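Local structure of HpcE (Thermus thermophilus, 1WZO) at the interface of chains A and B and the interface of chains A and C. The protein probably catalyses the isomerisation of 2-hydroxyhepta-2,4-diene-1,7-dioate, a step in the breakdown of homoprotocatechuate, as a member of the fumarylacetoacetate hydrolase family. Residues are numbered along the deposited sequence; one frame, centred on the assembly and turned at random. Chains: chain A/B/C, HpcE.

Contact 1: the interface of chains A and B. Residues chain A 50, 69-71, 140-142; chain B 139.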
loop_
_atom_site.group_PDB
_atom_site.type_symbol
_atom_site.label_atom_id
_atom_site.label_comp_id
_atom_site.label_asym_id
_atom_site.label_seq_id
_atom_site.Cartn_x
_atom_site.Cartn_y
_atom_site.Cartn_z
ATOM N N ALA A 50 14.886 -5.303 24.048
ATOM C CA ALA A 50 14.805 -5.082 25.485
ATOM C C ALA A 50 16.187 -5.245 26.118
ATOM O O ALA A 50 17.103 -5.799 25.507
ATOM C CB ALA A 50 13.816 -6.074 26.115
ATOM N N ALA A 69 17.353 -9.259 22.794
ATOM C CA ALA A 69 16.017 -9.704 23.195
ATOM C C ALA A 69 15.001 -8.909 22.373
ATOM O O ALA A 69 14.452 -7.906 22.830
ATOM C CB ALA A 69 15.796 -9.456 24.685
ATOM N N LEU A 70 14.755 -9.383 21.158
ATOM C CA LEU A 70 13.843 -8.731 20.228
ATOM C C LEU A 70 12.362 -8.898 20.551
ATOM O O LEU A 70 11.942 -9.935 21.060
ATOM C CB LEU A 70 14.086 -9.278 18.828
ATOM C CG LEU A 70 15.494 -9.237 18.241
ATOM C CD1 LEU A 70 15.502 -10.005 16.940
ATOM C CD2 LEU A 70 15.922 -7.795 18.012
ATOM N N PHE A 71 11.578 -7.865 20.252
ATOM C CA PHE A 71 10.133 -7.907 20.443
ATOM C C PHE A 71 9.485 -7.047 19.364
ATOM O O PHE A 71 10.148 -6.241 18.709
ATOM C CB PHE A 71 9.694 -7.451 21.846
ATOM C CG PHE A 71 9.990 -6.012 22.152
ATOM C CD1 PHE A 71 11.200 -5.647 22.740
ATOM C CD2 PHE A 71 9.060 -5.020 21.854
ATOM C CE1 PHE A 71 11.478 -4.311 23.028
ATOM C CE2 PHE A 71 9.331 -3.677 22.140
ATOM C CZ PHE A 71 10.541 -3.324 22.727
ATOM N N ARG A 140 7.361 -14.639 27.967
ATOM C CA ARG A 140 6.430 -14.485 26.854
ATOM C C ARG A 140 6.495 -13.088 26.245
ATOM O O ARG A 140 6.809 -12.114 26.933
ATOM C CB ARG A 140 4.997 -14.758 27.319
ATOM C CG ARG A 140 4.735 -16.189 27.757
ATOM C CD ARG A 140 5.000 -17.168 26.623
ATOM N NE ARG A 140 4.668 -18.539 26.999
ATOM C CZ ARG A 140 4.841 -19.595 26.209
ATOM N NH1 ARG A 140 5.347 -19.441 24.993
ATOM N NH2 ARG A 140 4.500 -20.803 26.632
ATOM N N PRO A 141 6.209 -12.975 24.935
ATOM C CA PRO A 141 6.237 -11.669 24.266
ATOM C C PRO A 141 5.300 -10.717 25.017
ATOM O O PRO A 141 4.148 -11.049 25.283
ATOM C CB PRO A 141 5.736 -11.993 22.856
ATOM C CG PRO A 141 6.243 -13.380 22.635
ATOM C CD PRO A 141 5.934 -14.055 23.969
ATOM N N PRO A 142 5.783 -9.518 25.371
ATOM C CA PRO A 142 4.933 -8.574 26.096
ATOM C C PRO A 142 3.982 -7.823 25.167
ATOM O O PRO A 142 3.947 -6.594 25.172
ATOM C CB PRO A 142 5.956 -7.650 26.736
ATOM C CG PRO A 142 6.968 -7.525 25.634
ATOM C CD PRO A 142 7.132 -8.964 25.169
ATOM N N PHE B 139 11.019 -14.128 25.859
ATOM C CA PHE B 139 10.027 -13.829 24.826
ATOM C C PHE B 139 9.824 -15.072 23.970
ATOM O O PHE B 139 9.913 -15.024 22.744
ATOM C CB PHE B 139 10.475 -12.659 23.940
ATOM C CG PHE B 139 10.753 -11.391 24.700
ATOM C CD1 PHE B 139 10.068 -11.102 25.881
ATOM C CD2 PHE B 139 11.682 -10.468 24.218
ATOM C CE1 PHE B 139 10.299 -9.915 26.571
ATOM C CE2 PHE B 139 11.925 -9.273 24.897
ATOM C CZ PHE B 139 11.232 -8.994 26.078
#
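B:Phe139 pushes its ring between strand 69-73 and the loop stretch A:Arg140 to A:Pro142, hiding 143 Å² of its surface. The first torsion puts CG anti to its carbonyl carbon (chi1 -57°), which sends the ring in between strand 69-73 and A:Pro142 of chain A. The tight part lies round the ring. A:Pro142 stands over the CD1-CE1 margin of one face at about a right angle, its CD 3.6 Å from CE1 of B:Phe139. A:Phe71 approaches the same face more distantly, with its CB rather than its ring, 4.2 Å from CE2 of B:Phe139. Two groups close the rim in the ring plane: the methyl CB of A:Ala50, 3.9 Å from CZ of B:Phe139, and the carbonyl O of A:Ala69, 3.5 Å from CE2 of B:Phe139. The carbonyl O of A:Leu70 is tilted out of that plane, 3.2 Å from CD2 of B:Phe139, and O of A:Arg140 nears CD1 on the opposite flank. Packing is looser at the root of the side chain, where CD of A:Pro141 lies 4.0 Å from the carbonyl C of B:Phe139. With an alanine here, A:Pro142 and A:Ala50 would probably lose the ring they pack against, opening a gap between strand and proline loop. The interface is two-fold symmetric, and this ring-in-pocket contact probably helps to hold the two subunits together.

Contact 2: the interface of chains A and C. Residues chain A 107, 109; chain C 14, 25.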
loop_
_atom_site.group_PDB
_atom_site.type_symbol
_atom_site.label_atom_id
_atom_site.label_comp_id
_atom_site.label_asym_id
_atom_site.label_seq_id
_atom_site.Cartn_x
_atom_site.Cartn_y
_atom_site.Cartn_z
ATOM N N PRO A 107 16.887 -2.744 1.274
ATOM C CA PRO A 107 16.664 -4.125 1.720
ATOM C C PRO A 107 17.880 -4.738 2.395
ATOM O O PRO A 107 18.978 -4.721 1.843
ATOM C CB PRO A 107 16.306 -4.861 0.432
ATOM C CG PRO A 107 15.674 -3.781 -0.416
ATOM C CD PRO A 107 16.605 -2.609 -0.165
ATOM N N LYS A 109 19.534 -8.212 4.164
ATOM C CA LYS A 109 19.527 -9.649 4.423
ATOM C C LYS A 109 20.991 -10.076 4.519
ATOM O O LYS A 109 21.754 -9.901 3.571
ATOM C CB LYS A 109 18.809 -10.425 3.305
ATOM C CG LYS A 109 18.616 -11.930 3.623
ATOM C CD LYS A 109 17.872 -12.147 4.951
ATOM C CE LYS A 109 17.821 -13.622 5.373
ATOM N NZ LYS A 109 17.027 -14.467 4.428
ATOM N N GLN C 14 13.800 -8.241 -4.292
ATOM C CA GLN C 14 14.097 -6.902 -4.772
ATOM C C GLN C 14 15.617 -6.976 -4.857
ATOM O O GLN C 14 16.298 -6.950 -3.833
ATOM C CB GLN C 14 13.666 -5.835 -3.751
ATOM C CG GLN C 14 12.216 -5.336 -3.908
ATOM C CD GLN C 14 11.171 -6.253 -3.278
ATOM O OE1 GLN C 14 10.004 -6.259 -3.688
ATOM N NE2 GLN C 14 11.576 -7.013 -2.262
ATOM N N GLU C 25 18.550 -9.854 -2.373
ATOM C CA GLU C 25 18.920 -9.036 -1.226
ATOM C C GLU C 25 20.177 -9.513 -0.501
ATOM O O GLU C 25 20.962 -8.696 -0.017
ATOM C CB GLU C 25 17.756 -8.963 -0.231
ATOM C CG GLU C 25 16.518 -8.277 -0.787
ATOM C CD GLU C 25 15.510 -9.244 -1.379
ATOM O OE1 GLU C 25 15.905 -10.342 -1.835
ATOM O OE2 GLU C 25 14.314 -8.887 -1.397
HETATM O O HOH W 1 21.000 -6.753 1.881
#
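C:Glu25 meets A:Pro107 through the stem of its side chain, while its flat carboxylate is engaged within chain C: the backbone N of C:Gln14 stands over one face, 68° out of the plane. In this member of the fumarylacetoacetate hydrolase family, the contact joins a loop after strand 98-104 of chain A to strand 11-18 and the loop after strand 21-23 of chain C. The bond from N of C:Gln14 to OE2 of C:Glu25 measures 3.0 Å and is nearly straight, at 174°, which probably steadies the carboxylate. The other flat group, the side-chain amide of C:Gln14, turns its NE2 towards the same oxygen, but at 3.4 Å from OE2 of C:Glu25 this second bond is weak. A:Pro107 contributes 48 Å² of the 101 Å² of protein surface hidden here. Its ring atom CB rests 3.6 Å from CG of C:Glu25, and a bend at the second torsion of the glutamate (chi2 94°) carries the carboxylate on from CG towards C:Gln14. The proline also faces C:Gln14, more loosely, with CG of A:Pro107 4.4 Å from CB of C:Gln14. A:Lys109 adds an aliphatic contact at the base of its side chain, its CB 4.0 Å from CB of C:Glu25. A water ties the backbones together across the contact. Water 1 lies 2.7 Å from the carbonyl O of C:Glu25. The O of water 1 is also 2.9 Å from the carbonyl O of A:Pro107, and the backbone N of A:Lys109 points its N-H at this water.

Chain A takes part in both contacts, but with different residues: contact 1 draws on strands 46-50 and 69-73 and the stretch 140-142, contact 2 on the loop after strand 98-104. The centres of their C-alpha atoms are about 25 Å apart, so the two patches do not touch. Each belongs to a separate two-fold interface, with chain B at contact 1 and chain C at contact 2. Two such symmetric interfaces on one subunit suffice to build the deposited assembly of four copies, which is consistent with a dimer of dimers, although the structure alone does not show which oligomer forms in solution.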